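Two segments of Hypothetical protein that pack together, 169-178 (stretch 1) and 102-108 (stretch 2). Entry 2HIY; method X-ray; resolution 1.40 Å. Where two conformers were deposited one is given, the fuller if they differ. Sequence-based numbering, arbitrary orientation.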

ATOM      1  N   ARG D 169       1.916  22.040   5.394  1.00 13.53           N
ATOM      2  CA  ARG D 169       1.486  22.238   4.013  1.00 13.47           C
ATOM      3  C   ARG D 169       2.692  22.451   3.134  1.00 13.84           C
ATOM      4  O   ARG D 169       3.663  23.082   3.545  1.00 13.55           O
ATOM      5  CB  ARG D 169       0.583  23.482   3.904  1.00 13.39           C
ATOM      6  CG  ARG D 169      -0.728  23.382   4.735  1.00 14.19           C
ATOM      7  CD  ARG D 169      -1.648  22.336   4.098  1.00 15.25           C
ATOM      8  NE  ARG D 169      -2.971  22.214   4.736  1.00 14.51           N
ATOM      9  CZ  ARG D 169      -3.302  21.319   5.657  1.00 14.71           C
ATOM     10  NH1 ARG D 169      -2.412  20.470   6.131  1.00 17.17           N
ATOM     11  NH2 ARG D 169      -4.550  21.307   6.126  1.00 16.54           N
ATOM     12  N   ASN D 170       2.672  21.927   1.933  1.00 12.78           N
ATOM     13  CA  ASN D 170       3.769  22.216   1.025  1.00 13.79           C
ATOM     14  C   ASN D 170       3.740  23.672   0.564  1.00 13.45           C
ATOM     15  O   ASN D 170       2.757  24.407   0.771  1.00 13.32           O
ATOM     16  CB  ASN D 170       3.866  21.202  -0.116  1.00 14.59           C
ATOM     17  CG  ASN D 170       2.659  21.198  -1.014  1.00 15.60           C
ATOM     18  OD1 ASN D 170       2.087  22.240  -1.323  1.00 18.78           O
ATOM     19  ND2 ASN D 170       2.317  20.009  -1.521  1.00 20.44           N
ATOM     20  N   ALA D 171       4.839  24.114  -0.051  1.00 12.93           N
ATOM     21  CA  ALA D 171       4.918  25.487  -0.476  1.00 13.89           C
ATOM     22  C   ALA D 171       3.853  25.880  -1.476  1.00 14.40           C
ATOM     23  O   ALA D 171       3.409  27.019  -1.485  1.00 14.65           O
ATOM     24  CB  ALA D 171       6.300  25.782  -1.049  1.00 15.49           C
ATOM     25  N   LYS D 172       3.474  24.956  -2.350  1.00 14.97           N
ATOM     26  CA  LYS D 172       2.435  25.265  -3.327  1.00 16.51           C
ATOM     27  C   LYS D 172       1.093  25.519  -2.631  1.00 15.87           C
ATOM     28  O   LYS D 172       0.365  26.460  -2.996  1.00 16.44           O
ATOM     29  CB  LYS D 172       2.347  24.152  -4.373  1.00 18.02           C
ATOM     30  CG  LYS D 172       3.495  24.209  -5.369  1.00 22.89           C
ATOM     31  CD  LYS D 172       3.288  23.291  -6.566  1.00 27.97           C
ATOM     32  CE  LYS D 172       4.231  23.660  -7.715  1.00 28.56           C
ATOM     33  NZ  LYS D 172       5.663  23.550  -7.343  1.00 29.90           N
ATOM     34  N   THR D 173       0.782  24.721  -1.609  1.00 15.08           N
ATOM     35  CA  THR D 173      -0.452  24.928  -0.853  1.00 15.58           C
ATOM     36  C   THR D 173      -0.387  26.169   0.043  1.00 15.58           C
ATOM     37  O   THR D 173      -1.380  26.882   0.208  1.00 15.67           O
ATOM     38  CB  THR D 173      -0.808  23.663  -0.068  1.00 16.68           C
ATOM     39  OG1 THR D 173      -0.846  22.554  -0.982  1.00 19.02           O
ATOM     40  CG2 THR D 173      -2.148  23.799   0.647  1.00 17.37           C
ATOM     41  N   PHE D 174       0.800  26.449   0.600  1.00 14.69           N
ATOM     42  CA  PHE D 174       1.021  27.706   1.321  1.00 14.06           C
ATOM     43  C   PHE D 174       0.624  28.875   0.397  1.00 14.47           C
ATOM     44  O   PHE D 174      -0.126  29.762   0.806  1.00 15.13           O
ATOM     45  CB  PHE D 174       2.502  27.761   1.725  1.00 14.87           C
ATOM     46  CG  PHE D 174       2.940  29.032   2.386  1.00 12.98           C
ATOM     47  CD1 PHE D 174       2.985  29.133   3.773  1.00 15.08           C
ATOM     48  CD2 PHE D 174       3.392  30.100   1.612  1.00 14.07           C
ATOM     49  CE1 PHE D 174       3.460  30.289   4.373  1.00 14.73           C
ATOM     50  CE2 PHE D 174       3.855  31.247   2.217  1.00 13.88           C
ATOM     51  CZ  PHE D 174       3.886  31.342   3.587  1.00 15.69           C
ATOM     52  N   ASP D 175       1.120  28.879  -0.840  0.50 14.27           N
ATOM     53  CA  ASP D 175       0.742  29.933  -1.788  0.50 14.04           C
ATOM     54  C   ASP D 175      -0.768  29.983  -1.981  0.50 14.45           C
ATOM     55  O   ASP D 175      -1.381  31.061  -1.907  0.50 15.30           O
ATOM     56  CB  ASP D 175       1.448  29.746  -3.133  0.50 13.98           C
ATOM     57  CG  ASP D 175       2.921  30.071  -3.063  0.50 14.32           C
ATOM     58  OD1 ASP D 175       3.327  30.786  -2.130  0.50 16.87           O
ATOM     59  OD2 ASP D 175       3.662  29.617  -3.954  0.50 17.44           O
ATOM     60  N   LYS D 176      -1.361  28.819  -2.221  1.00 14.44           N
ATOM     61  CA  LYS D 176      -2.821  28.751  -2.471  1.00 15.72           C
ATOM     62  C   LYS D 176      -3.609  29.309  -1.280  1.00 16.51           C
ATOM     63  O   LYS D 176      -4.614  30.002  -1.478  1.00 16.52           O
ATOM     64  CB  LYS D 176      -3.249  27.321  -2.788  1.00 16.66           C
ATOM     65  CG  LYS D 176      -4.764  27.188  -3.049  1.00 20.49           C
ATOM     66  CD  LYS D 176      -5.169  27.983  -4.277  1.00 23.26           C
ATOM     67  CE  LYS D 176      -6.663  27.835  -4.559  1.00 26.88           C
ATOM     68  NZ  LYS D 176      -7.109  28.702  -5.682  1.00 29.27           N
ATOM     69  N   ILE D 177      -3.193  28.999  -0.054  1.00 15.67           N
ATOM     70  CA  ILE D 177      -3.792  29.583   1.145  1.00 15.76           C
ATOM     71  C   ILE D 177      -3.779  31.110   1.064  1.00 15.58           C
ATOM     72  O   ILE D 177      -4.788  31.748   1.309  1.00 15.59           O
ATOM     73  CB  ILE D 177      -3.125  29.038   2.447  1.00 15.46           C
ATOM     74  CG1 ILE D 177      -3.539  27.582   2.658  1.00 17.07           C
ATOM     75  CG2 ILE D 177      -3.474  29.898   3.690  1.00 15.11           C
ATOM     76  CD1 ILE D 177      -2.578  26.758   3.532  1.00 17.00           C
ATOM     77  N   GLY D 178      -2.660  31.700   0.684  1.00 15.93           N
ATOM     78  CA  GLY D 178      -2.606  33.141   0.568  1.00 15.89           C
ATOM     79  C   GLY D 178      -3.555  33.648  -0.512  1.00 16.83           C
ATOM     80  O   GLY D 178      -4.211  34.662  -0.329  1.00 18.14           O
TER
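Stretch 2 102-108: RKDFLFY

Stretch 2 is an extended β-strand that pairs in antiparallel fashion with the short strand end of stretch 1 and then runs on beneath the helix that follows it. Two nearly linear backbone hydrogen bonds join R169 and F105: F105 N donates to R169 O at 2.7 Å, and R169 N donates to F105 O at 2.9 Å. A third, more bent bond, from A171 N to K103 O (2.9 Å, N-H...O angle 141°), ties the first helical residue to the strand just past the last bridge. Between these bonds lies the non-hydrogen-bonded pair N170 and D104, whose CA atoms are 4.2 Å apart. This close spacing, usual for such a pair, brings the CA-H groups to the carbonyls, in CA-H...O contacts of 3.5 Å from N170 CA to K103 O and from D104 CA to R169 O.

The strand pairing ends at N170. This residue caps the helix, its OD1 accepting from T173 N (2.8 Å) and from T173 OG1 (3.0 Å), while D104 OD1 approaches N170 CB to 3.7 Å. Helix 171-178 then passes over the strand at 52° between their N-to-C directions, with the axes 7.4 Å apart at closest approach.

Mostly apolar side chains make the contact between helix and strand. Strand alternation puts F105 and F107 on the helix side, while L106 between them points away. F174 is central: its CD1 lies over one face of the F105 ring, 3.5 Å from F105 CG, and also reaches F107 CZ at 3.8 Å. The F174 and F105 planes meet obliquely at 51°, whereas those of F174 and F107 are closer to parallel but slid apart. One turn on, I177 CD1 rests 3.9 Å from F107 CE2. The aliphatic part of R169 joins them, R169 CG lying at the edge of the same ring, 3.8 Å from F107 CE2. At the other end, A171 CB packs on K103 CB at 3.7 Å.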

ATOM      1  N   ARG D 102      12.164  19.958  -1.977  1.00 12.78           N
ATOM      2  CA  ARG D 102      10.922  19.967  -1.181  1.00 13.24           C
ATOM      3  C   ARG D 102      10.899  21.207  -0.297  1.00 12.20           C
ATOM      4  O   ARG D 102      11.915  21.535   0.342  1.00 13.12           O
ATOM      5  CB  ARG D 102      10.819  18.712  -0.317  1.00 14.66           C
ATOM      6  CG  ARG D 102      10.802  17.463  -1.184  1.00 17.93           C
ATOM      7  CD  ARG D 102      10.261  16.324  -0.462  1.00 21.85           C
ATOM      8  NE  ARG D 102      10.571  15.076  -1.145  1.00 20.69           N
ATOM      9  CZ  ARG D 102      10.149  13.904  -0.693  1.00 21.80           C
ATOM     10  NH1 ARG D 102       9.377  13.866   0.392  1.00 22.82           N
ATOM     11  NH2 ARG D 102      10.467  12.794  -1.327  1.00 23.16           N
ATOM     12  N   LYS D 103       9.761  21.865  -0.211  1.00 11.81           N
ATOM     13  CA  LYS D 103       9.574  23.017   0.664  1.00 11.93           C
ATOM     14  C   LYS D 103       8.264  22.867   1.392  1.00 12.17           C
ATOM     15  O   LYS D 103       7.244  22.689   0.739  1.00 12.47           O
ATOM     16  CB  LYS D 103       9.599  24.309  -0.116  1.00 12.32           C
ATOM     17  CG  LYS D 103      10.965  24.609  -0.765  1.00 12.58           C
ATOM     18  CD  LYS D 103      10.976  25.913  -1.547  1.00 13.66           C
ATOM     19  CE  LYS D 103      10.119  25.801  -2.815  1.00 15.44           C
ATOM     20  NZ  LYS D 103      10.286  26.973  -3.731  1.00 16.08           N
ATOM     21  N   ASP D 104       8.299  22.918   2.700  1.00 11.00           N
ATOM     22  CA  ASP D 104       7.109  22.788   3.527  1.00 12.06           C
ATOM     23  C   ASP D 104       6.997  23.926   4.510  1.00 12.69           C
ATOM     24  O   ASP D 104       8.017  24.465   4.957  1.00 13.01           O
ATOM     25  CB  ASP D 104       7.156  21.459   4.257  1.00 14.06           C
ATOM     26  CG  ASP D 104       7.189  20.299   3.274  1.00 16.78           C
ATOM     27  OD1 ASP D 104       6.180  20.099   2.558  1.00 18.28           O
ATOM     28  OD2 ASP D 104       8.235  19.618   3.147  1.00 17.82           O
ATOM     29  N   PHE D 105       5.753  24.274   4.859  1.00 12.62           N
ATOM     30  CA  PHE D 105       5.533  25.230   5.928  1.00 12.01           C
ATOM     31  C   PHE D 105       4.818  24.471   7.040  1.00 12.58           C
ATOM     32  O   PHE D 105       3.793  23.839   6.783  1.00 13.37           O
ATOM     33  CB  PHE D 105       4.684  26.407   5.470  1.00 13.02           C
ATOM     34  CG  PHE D 105       4.734  27.575   6.423  1.00 11.98           C
ATOM     35  CD1 PHE D 105       5.835  28.404   6.435  1.00 12.68           C
ATOM     36  CD2 PHE D 105       3.713  27.814   7.329  1.00 12.12           C
ATOM     37  CE1 PHE D 105       5.901  29.481   7.292  1.00 11.53           C
ATOM     38  CE2 PHE D 105       3.759  28.881   8.172  1.00 12.56           C
ATOM     39  CZ  PHE D 105       4.870  29.722   8.168  1.00 13.19           C
ATOM     40  N   LEU D 106       5.347  24.567   8.244  1.00 11.92           N
ATOM     41  CA  LEU D 106       4.747  23.924   9.416  1.00 11.98           C
ATOM     42  C   LEU D 106       3.968  24.999  10.173  1.00 11.62           C
ATOM     43  O   LEU D 106       4.561  25.784  10.914  1.00 12.01           O
ATOM     44  CB  LEU D 106       5.842  23.333  10.321  1.00 12.76           C
ATOM     45  CG  LEU D 106       6.600  22.104   9.786  1.00 14.17           C
ATOM     46  CD1 LEU D 106       7.442  22.462   8.555  1.00 15.58           C
ATOM     47  CD2 LEU D 106       7.540  21.583  10.862  1.00 15.56           C
ATOM     48  N   PHE D 107       2.651  25.056   9.951  1.00 11.42           N
ATOM     49  CA  PHE D 107       1.843  26.099  10.583  1.00 12.20           C
ATOM     50  C   PHE D 107       1.625  25.791  12.055  1.00 12.37           C
ATOM     51  O   PHE D 107       1.222  24.674  12.429  1.00 12.67           O
ATOM     52  CB  PHE D 107       0.461  26.177   9.955  1.00 12.20           C
ATOM     53  CG  PHE D 107       0.413  26.857   8.610  1.00 11.08           C
ATOM     54  CD1 PHE D 107       0.248  28.243   8.512  1.00 12.21           C
ATOM     55  CD2 PHE D 107       0.436  26.110   7.402  1.00 12.13           C
ATOM     56  CE1 PHE D 107       0.155  28.884   7.242  1.00 12.46           C
ATOM     57  CE2 PHE D 107       0.331  26.743   6.152  1.00 12.67           C
ATOM     58  CZ  PHE D 107       0.199  28.123   6.088  1.00 12.78           C
ATOM     59  N   TYR D 108       1.881  26.780  12.907  1.00 12.13           N
ATOM     60  CA  TYR D 108       1.546  26.647  14.307  1.00 11.90           C
ATOM     61  C   TYR D 108       0.038  26.528  14.481  1.00 13.21           C
ATOM     62  O   TYR D 108      -0.729  26.981  13.657  1.00 14.12           O
ATOM     63  CB  TYR D 108       2.078  27.850  15.075  1.00 13.03           C
ATOM     64  CG  TYR D 108       3.593  28.025  15.016  1.00 12.03           C
ATOM     65  CD1 TYR D 108       4.462  26.926  15.055  1.00 12.79           C
ATOM     66  CD2 TYR D 108       4.149  29.317  14.988  1.00 13.32           C
ATOM     67  CE1 TYR D 108       5.878  27.120  15.026  1.00 13.47           C
ATOM     68  CE2 TYR D 108       5.534  29.506  14.967  1.00 13.43           C
ATOM     69  CZ  TYR D 108       6.369  28.418  15.009  1.00 14.11           C
ATOM     70  OH  TYR D 108       7.747  28.646  15.017  1.00 14.94           O
TER